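Local coordinates for tartronic semialdehyde reductase (Salmonella typhimurium, PDB 1YB4), which catalyses the reversible NAD(P)H-dependent reduction of 2-hydroxy-3-oxopropanoate (tartronate semialdehyde) to (R)-glycerate, as a member of the HIBADH-related family, at residues D74-E79 against K104-R109; A189-S194 against A281-L286; M14-A19 against D39-L44. All coordinates share one frame; numbering follows the deposited sequence.

Contact 1 (D74-E79 against K104-R109)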
# COMPACT_ATOMS: atom_id res chain seq x y z
N ASP A 74 20.25 -20.44 20.63
CA ASP A 74 21.58 -20.92 20.97
C ASP A 74 21.75 -20.92 22.48
O ASP A 74 22.37 -21.83 23.04
CB ASP A 74 22.64 -20.04 20.31
CG ASP A 74 24.02 -20.66 20.34
OD1 ASP A 74 24.99 -19.96 20.00
OD2 ASP A 74 24.14 -21.85 20.70
N VAL A 75 21.22 -19.91 23.15
CA VAL A 75 21.32 -19.86 24.60
C VAL A 75 20.61 -21.08 25.15
O VAL A 75 21.07 -21.71 26.10
CB VAL A 75 20.66 -18.60 25.19
CG1 VAL A 75 20.43 -18.79 26.69
CG2 VAL A 75 21.54 -17.40 24.95
N LEU A 76 19.50 -21.42 24.53
CA LEU A 76 18.73 -22.57 24.96
C LEU A 76 19.38 -23.89 24.58
O LEU A 76 19.69 -24.71 25.45
CB LEU A 76 17.32 -22.50 24.37
CG LEU A 76 16.16 -22.06 25.28
CD1 LEU A 76 16.67 -21.40 26.54
CD2 LEU A 76 15.24 -21.12 24.50
N PHE A 77 19.61 -24.11 23.30
CA PHE A 77 20.19 -25.38 22.88
C PHE A 77 21.51 -25.28 22.13
O PHE A 77 21.62 -25.67 20.97
CB PHE A 77 19.16 -26.14 22.05
CG PHE A 77 17.74 -25.85 22.46
CD1 PHE A 77 17.00 -24.87 21.80
CD2 PHE A 77 17.16 -26.53 23.52
CE1 PHE A 77 15.70 -24.57 22.21
CE2 PHE A 77 15.86 -26.23 23.93
CZ PHE A 77 15.13 -25.25 23.27
N GLY A 78 22.53 -24.76 22.81
CA GLY A 78 23.84 -24.62 22.20
C GLY A 78 24.82 -25.38 23.06
O GLY A 78 24.46 -25.84 24.14
N GLU A 79 26.07 -25.51 22.60
CA GLU A 79 27.06 -26.24 23.38
C GLU A 79 27.16 -25.73 24.82
O GLU A 79 26.91 -26.48 25.76
CB GLU A 79 28.44 -26.18 22.69
CG GLU A 79 29.04 -24.80 22.56
CD GLU A 79 29.19 -24.36 21.13
OE1 GLU A 79 28.18 -23.93 20.52
OE2 GLU A 79 30.32 -24.46 20.60
N LYS A 104 7.05 -21.09 20.35
CA LYS A 104 6.19 -22.25 20.52
C LYS A 104 7.03 -23.51 20.62
O LYS A 104 6.82 -24.32 21.52
CB LYS A 104 5.23 -22.38 19.33
CG LYS A 104 4.16 -21.29 19.22
CD LYS A 104 2.92 -21.59 20.06
CE LYS A 104 1.81 -20.57 19.82
NZ LYS A 104 1.28 -20.59 18.43
N ARG A 105 7.99 -23.68 19.72
CA ARG A 105 8.80 -24.89 19.77
C ARG A 105 9.96 -24.87 20.77
O ARG A 105 10.37 -25.92 21.26
CB ARG A 105 9.30 -25.29 18.38
CG ARG A 105 10.43 -24.46 17.82
CD ARG A 105 11.09 -25.23 16.67
NE ARG A 105 12.13 -24.45 16.00
CZ ARG A 105 11.88 -23.38 15.24
NH1 ARG A 105 10.64 -22.96 15.04
NH2 ARG A 105 12.90 -22.74 14.66
N PHE A 106 10.48 -23.70 21.09
CA PHE A 106 11.55 -23.64 22.09
C PHE A 106 10.94 -24.12 23.40
O PHE A 106 11.53 -24.94 24.13
CB PHE A 106 12.05 -22.20 22.27
CG PHE A 106 12.82 -21.66 21.10
CD1 PHE A 106 12.98 -22.41 19.93
CD2 PHE A 106 13.40 -20.39 21.16
CE1 PHE A 106 13.69 -21.90 18.85
CE2 PHE A 106 14.12 -19.87 20.08
CZ PHE A 106 14.26 -20.63 18.92
N ALA A 107 9.74 -23.62 23.68
CA ALA A 107 9.00 -23.95 24.89
C ALA A 107 8.81 -25.45 25.06
O ALA A 107 9.28 -26.02 26.04
CB ALA A 107 7.64 -23.25 24.88
N GLN A 108 8.12 -26.09 24.12
CA GLN A 108 7.89 -27.52 24.26
C GLN A 108 9.18 -28.32 24.29
O GLN A 108 9.21 -29.43 24.82
CB GLN A 108 6.95 -28.05 23.17
CG GLN A 108 7.52 -28.07 21.77
CD GLN A 108 6.50 -28.57 20.76
OE1 GLN A 108 5.92 -29.65 20.94
NE2 GLN A 108 6.27 -27.79 19.70
N ARG A 109 10.26 -27.78 23.72
CA ARG A 109 11.53 -28.48 23.75
C ARG A 109 11.99 -28.48 25.20
O ARG A 109 12.27 -29.52 25.77
CB ARG A 109 12.59 -27.77 22.90
CG ARG A 109 12.60 -28.18 21.45
CD ARG A 109 14.03 -28.13 20.92
NE ARG A 109 14.16 -27.33 19.70
CZ ARG A 109 15.33 -26.98 19.18
NH1 ARG A 109 16.46 -27.37 19.77
NH2 ARG A 109 15.38 -26.25 18.08
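With chi1 at -31°, rotated well off a staggered value, Phe77 sends its ring across toward Phe106 and Arg109 on the neighbouring helix. Arg109 reaches back with a chain bent at chi2 and chi3, which folds its CD and guanidinium down over the ring. The guanidinium lies flat on Phe77, planes 23° apart, with Arg109 CZ 4.1 Å from the ring centroid: a cation-pi stack. Arg109 NH1 sits off-centre, 3.3 Å from Phe77 CD1, while the methylene CD of Arg109, 4.0 Å from the Phe77 ring centroid, adds a CH-pi contact over the same face. The opposite face is covered by Leu76 CB, so the ring is held between the preceding residue and the arginine. At its edge, in the ring plane, Phe77 CZ meets Phe106 O at 3.7 Å. The Phe77 edge also points toward the face of Phe106 in an offset edge-to-face pair, centroids 6.0 Å apart and planes at 75°. Deeper in, Leu76 CD2 touches Phe106 CD2 at 3.9 Å, and Leu76 continues onto Ile64 and Tyr117 of the sheet. A weak, long ion pair joins Arg109 to Glu73. Helices 69-77 and 100-111 belong to successive beta-alpha-beta crossovers, linking strands 61-64, 90-94 and 115-123, and their side-by-side packing is characteristic of the Rossmann-type nucleotide-binding domain.

Contact 2 (A189-S194 against A281-L286)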
# COMPACT_ATOMS: atom_id res chain seq x y z
N ALA A 189 -2.66 12.48 9.01
CA ALA A 189 -3.72 13.42 9.37
C ALA A 189 -3.20 14.84 9.64
O ALA A 189 -3.77 15.82 9.14
CB ALA A 189 -4.47 12.90 10.59
N LEU A 190 -2.13 14.95 10.41
CA LEU A 190 -1.57 16.26 10.74
C LEU A 190 -0.82 16.90 9.56
O LEU A 190 -1.00 18.09 9.29
CB LEU A 190 -0.67 16.14 11.98
CG LEU A 190 -1.44 15.81 13.26
CD1 LEU A 190 -0.49 15.59 14.42
CD2 LEU A 190 -2.36 16.95 13.60
N VAL A 191 0.00 16.13 8.84
CA VAL A 191 0.70 16.70 7.68
C VAL A 191 -0.37 17.26 6.74
O VAL A 191 -0.26 18.38 6.24
CB VAL A 191 1.57 15.63 6.95
CG1 VAL A 191 2.11 16.18 5.65
CG2 VAL A 191 2.71 15.22 7.82
N PHE A 192 -1.44 16.50 6.54
CA PHE A 192 -2.54 16.93 5.69
C PHE A 192 -3.22 18.18 6.26
O PHE A 192 -3.45 19.15 5.54
CB PHE A 192 -3.59 15.82 5.59
CG PHE A 192 -4.97 16.34 5.36
CD1 PHE A 192 -5.36 16.78 4.10
CD2 PHE A 192 -5.86 16.47 6.42
CE1 PHE A 192 -6.61 17.33 3.90
CE2 PHE A 192 -7.12 17.03 6.23
CZ PHE A 192 -7.50 17.46 4.97
N ALA A 193 -3.58 18.13 7.54
CA ALA A 193 -4.22 19.27 8.20
C ALA A 193 -3.31 20.48 8.04
O ALA A 193 -3.77 21.58 7.79
CB ALA A 193 -4.44 18.98 9.68
N SER A 194 -2.01 20.26 8.19
CA SER A 194 -1.08 21.36 8.07
C SER A 194 -1.06 21.95 6.67
O SER A 194 -1.29 23.15 6.51
CB SER A 194 0.32 20.91 8.45
OG SER A 194 1.23 21.97 8.29
N ALA A 281 9.42 10.21 14.78
CA ALA A 281 10.10 10.83 13.66
C ALA A 281 9.50 10.35 12.33
O ALA A 281 9.85 10.83 11.25
CB ALA A 281 11.57 10.50 13.71
N MSE A 282 8.61 9.37 12.44
CA MSE A 282 7.91 8.81 11.29
C MSE A 282 7.34 9.92 10.43
O MSE A 282 7.41 9.86 9.21
CB MSE A 282 6.76 7.93 11.79
CG MSE A 282 5.68 7.59 10.77
SE MSE A 282 6.30 6.34 9.44
CE MSE A 282 6.39 7.52 7.96
N VAL A 283 6.79 10.94 11.08
CA VAL A 283 6.16 12.06 10.41
C VAL A 283 7.01 12.67 9.32
O VAL A 283 6.49 13.18 8.32
CB VAL A 283 5.74 13.16 11.43
CG1 VAL A 283 6.96 13.71 12.14
CG2 VAL A 283 4.95 14.27 10.73
N GLN A 284 8.31 12.62 9.50
CA GLN A 284 9.21 13.19 8.51
C GLN A 284 9.08 12.52 7.15
O GLN A 284 9.29 13.16 6.11
CB GLN A 284 10.66 13.11 9.00
CG GLN A 284 10.91 13.91 10.27
CD GLN A 284 12.39 14.06 10.59
OE1 GLN A 284 13.06 13.08 10.93
NE2 GLN A 284 12.89 15.28 10.48
N ALA A 285 8.74 11.23 7.14
CA ALA A 285 8.61 10.51 5.88
C ALA A 285 7.47 11.08 5.07
O ALA A 285 7.61 11.27 3.86
CB ALA A 285 8.38 9.05 6.14
N LEU A 286 6.35 11.37 5.71
CA LEU A 286 5.23 11.94 4.98
C LEU A 286 5.47 13.41 4.65
O LEU A 286 4.96 13.92 3.65
CB LEU A 286 3.94 11.74 5.76
CG LEU A 286 3.64 10.25 5.76
CD1 LEU A 286 4.29 9.60 6.94
CD2 LEU A 286 2.18 10.02 5.80
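Helix 167-195 and the beginning of helix 283-290 come together at Val191 and Leu286, whose CA atoms are 7.1 Å apart, with Val283 facing the same valine one turn earlier. This is helix-on-helix packing in the all-helical C-terminal domain of the 3-hydroxyisobutyrate dehydrogenase type; its side chains are apolar and no hydrogen bond crosses it. Val191 carries the contact from the first helix, both methyl branches touching. Val191 CG1, anti to the backbone N (chi1 172°), turns to the backbone of the second helix and lies 4.2 Å from Leu286 O. Val191 CG2 points between the two opposing side chains and comes within 4.2 Å of Leu286 CB. Beyond CB, the leucine passes on along helix 167-195 toward Glu188 and Glu184, roughly one and two turns before Val191. Met282, a selenomethionine, rests on Ile183 and Ser187, so Met282, Val283 and Leu286 all touch helix 167-195, while Val283 also meets Phe229 in a loop. The second subunit also reaches the contact: its Leu254 packs on Val191 and its Asn255 on Leu286, so a valine and a leucine that join two helices within one chain are also part of the subunit interface. The tightest touch within the chain is branch to branch, Val191 CG2 against Val283 CG2 at 3.8 Å.

Contact 3 (M14-A19 against D39-L44)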
# COMPACT_ATOMS: atom_id res chain seq x y z
N MSE A 14 19.27 -3.37 28.03
CA MSE A 14 18.13 -3.60 28.90
C MSE A 14 18.33 -4.72 29.91
O MSE A 14 17.87 -4.63 31.04
CB MSE A 14 16.90 -3.90 28.05
CG MSE A 14 16.67 -2.88 26.95
SE MSE A 14 14.86 -2.25 26.96
CE MSE A 14 13.94 -3.95 26.92
N GLY A 15 19.01 -5.79 29.49
CA GLY A 15 19.27 -6.90 30.40
C GLY A 15 20.01 -6.45 31.64
O GLY A 15 19.73 -6.91 32.75
N SER A 16 20.96 -5.53 31.47
CA SER A 16 21.76 -5.03 32.58
C SER A 16 20.96 -4.29 33.65
O SER A 16 21.03 -4.65 34.82
CB SER A 16 22.87 -4.11 32.05
OG SER A 16 23.73 -3.70 33.10
N PRO A 17 20.19 -3.25 33.28
CA PRO A 17 19.45 -2.58 34.34
C PRO A 17 18.39 -3.48 34.96
O PRO A 17 17.94 -3.23 36.08
CB PRO A 17 18.84 -1.37 33.63
CG PRO A 17 18.63 -1.86 32.27
CD PRO A 17 19.90 -2.65 31.97
N MSE A 18 17.99 -4.52 34.24
CA MSE A 18 16.99 -5.45 34.76
C MSE A 18 17.64 -6.31 35.84
O MSE A 18 17.07 -6.49 36.93
CB MSE A 18 16.42 -6.31 33.64
CG MSE A 18 15.47 -5.52 32.73
SE MSE A 18 15.06 -6.31 31.02
CE MSE A 18 13.61 -7.49 31.57
N ALA A 19 18.84 -6.81 35.53
CA ALA A 19 19.59 -7.63 36.47
C ALA A 19 19.86 -6.78 37.71
O ALA A 19 19.67 -7.23 38.85
CB ALA A 19 20.91 -8.11 35.83
N ASP A 39 29.85 -2.73 36.53
CA ASP A 39 30.34 -2.84 37.90
C ASP A 39 29.18 -2.88 38.91
O ASP A 39 29.17 -3.71 39.82
CB ASP A 39 31.24 -1.65 38.23
CG ASP A 39 30.71 -0.83 39.41
OD1 ASP A 39 30.95 -1.24 40.57
OD2 ASP A 39 30.04 0.19 39.16
N GLU A 40 28.22 -1.97 38.75
CA GLU A 40 27.09 -1.86 39.65
C GLU A 40 26.47 -3.18 40.09
O GLU A 40 26.22 -3.37 41.29
CB GLU A 40 26.00 -0.96 39.05
CG GLU A 40 24.90 -0.60 40.04
CD GLU A 40 23.99 0.51 39.54
OE1 GLU A 40 23.06 0.89 40.28
OE2 GLU A 40 24.22 1.01 38.41
N LEU A 41 26.21 -4.09 39.15
CA LEU A 41 25.62 -5.37 39.54
C LEU A 41 26.68 -6.34 40.04
O LEU A 41 26.37 -7.28 40.77
CB LEU A 41 24.81 -6.01 38.40
CG LEU A 41 25.49 -6.66 37.19
CD1 LEU A 41 24.48 -7.53 36.45
CD2 LEU A 41 26.05 -5.59 36.28
N LEU A 42 27.93 -6.15 39.64
CA LEU A 42 28.97 -7.03 40.13
C LEU A 42 29.07 -6.75 41.62
O LEU A 42 28.97 -7.66 42.45
CB LEU A 42 30.31 -6.78 39.43
CG LEU A 42 30.52 -7.55 38.13
CD1 LEU A 42 31.85 -7.18 37.50
CD2 LEU A 42 30.47 -9.05 38.41
N SER A 43 29.24 -5.48 41.97
CA SER A 43 29.36 -5.06 43.36
C SER A 43 28.00 -4.99 44.04
O SER A 43 27.76 -4.09 44.86
CB SER A 43 30.02 -3.69 43.45
OG SER A 43 29.10 -2.66 43.09
N LEU A 44 27.11 -5.92 43.71
CA LEU A 44 25.78 -5.94 44.29
C LEU A 44 25.38 -7.38 44.56
O LEU A 44 24.27 -7.65 45.03
CB LEU A 44 24.78 -5.27 43.33
CG LEU A 44 23.42 -4.76 43.81
CD1 LEU A 44 23.60 -3.78 44.94
CD2 LEU A 44 22.69 -4.08 42.66
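Ser16 and Ala19, one turn apart on helix 15-24, present one flank of that helix to Leu41 of the short helix 39-42. The first helix follows strand 5-8 in the opening beta-alpha-beta unit of the Rossmann-type domain, and Gly15, at its start, is consistent with the last glycine of a GxGxxG dinucleotide-binding pattern. Gly15 O accepts the backbone bond of Ala19 N, 2.9 Å long. Ser16 comes next; its hydroxyl makes a loose approach, OG lying 4.4 Å from Leu41 CD2. Pro17 points away from helix 39-42 and packs instead on Ala129 and Arg130 of helix 125-131. The selenomethionine Met18 turns toward the sheet, against Phe8. Ala19 then returns to the interface, its CA 7.1 Å from that of Leu41. The small Ala19 methyl is what the leucine branch touches. Leu41 holds CG between its backbone N and carbonyl carbon (chi1 74°), and from there its two methyls part, CD2 toward Ser16 and CD1 toward Ala19. At the margin a salt bridge from Glu40 to Arg24 ties the two helices by charge. The closest touch between the two segments is Ala19 CB to Leu41 CD1, 3.7 Å apart.

Overall arrangement
Along the chain the order is contact 3, contact 1, contact 2, each closing before the next opens. Contacts 3 and 1 both belong to the N-terminal nucleotide-binding domain, built on the sheet that includes strands 5-8, 28-31, 61-64, 90-94 and 115-123; their centres lie about 25 Å apart and they do not touch. Contact 2 belongs to the helical C-terminal domain, with its centre about 43 Å from that of contact 1 and 40 Å from that of contact 3, across the centre of the chain. Its helix 167-195 also carries Lys172, the predicted active-site residue, so the helical domain, which reaches a second subunit at contact 2, probably also supplies catalytic machinery.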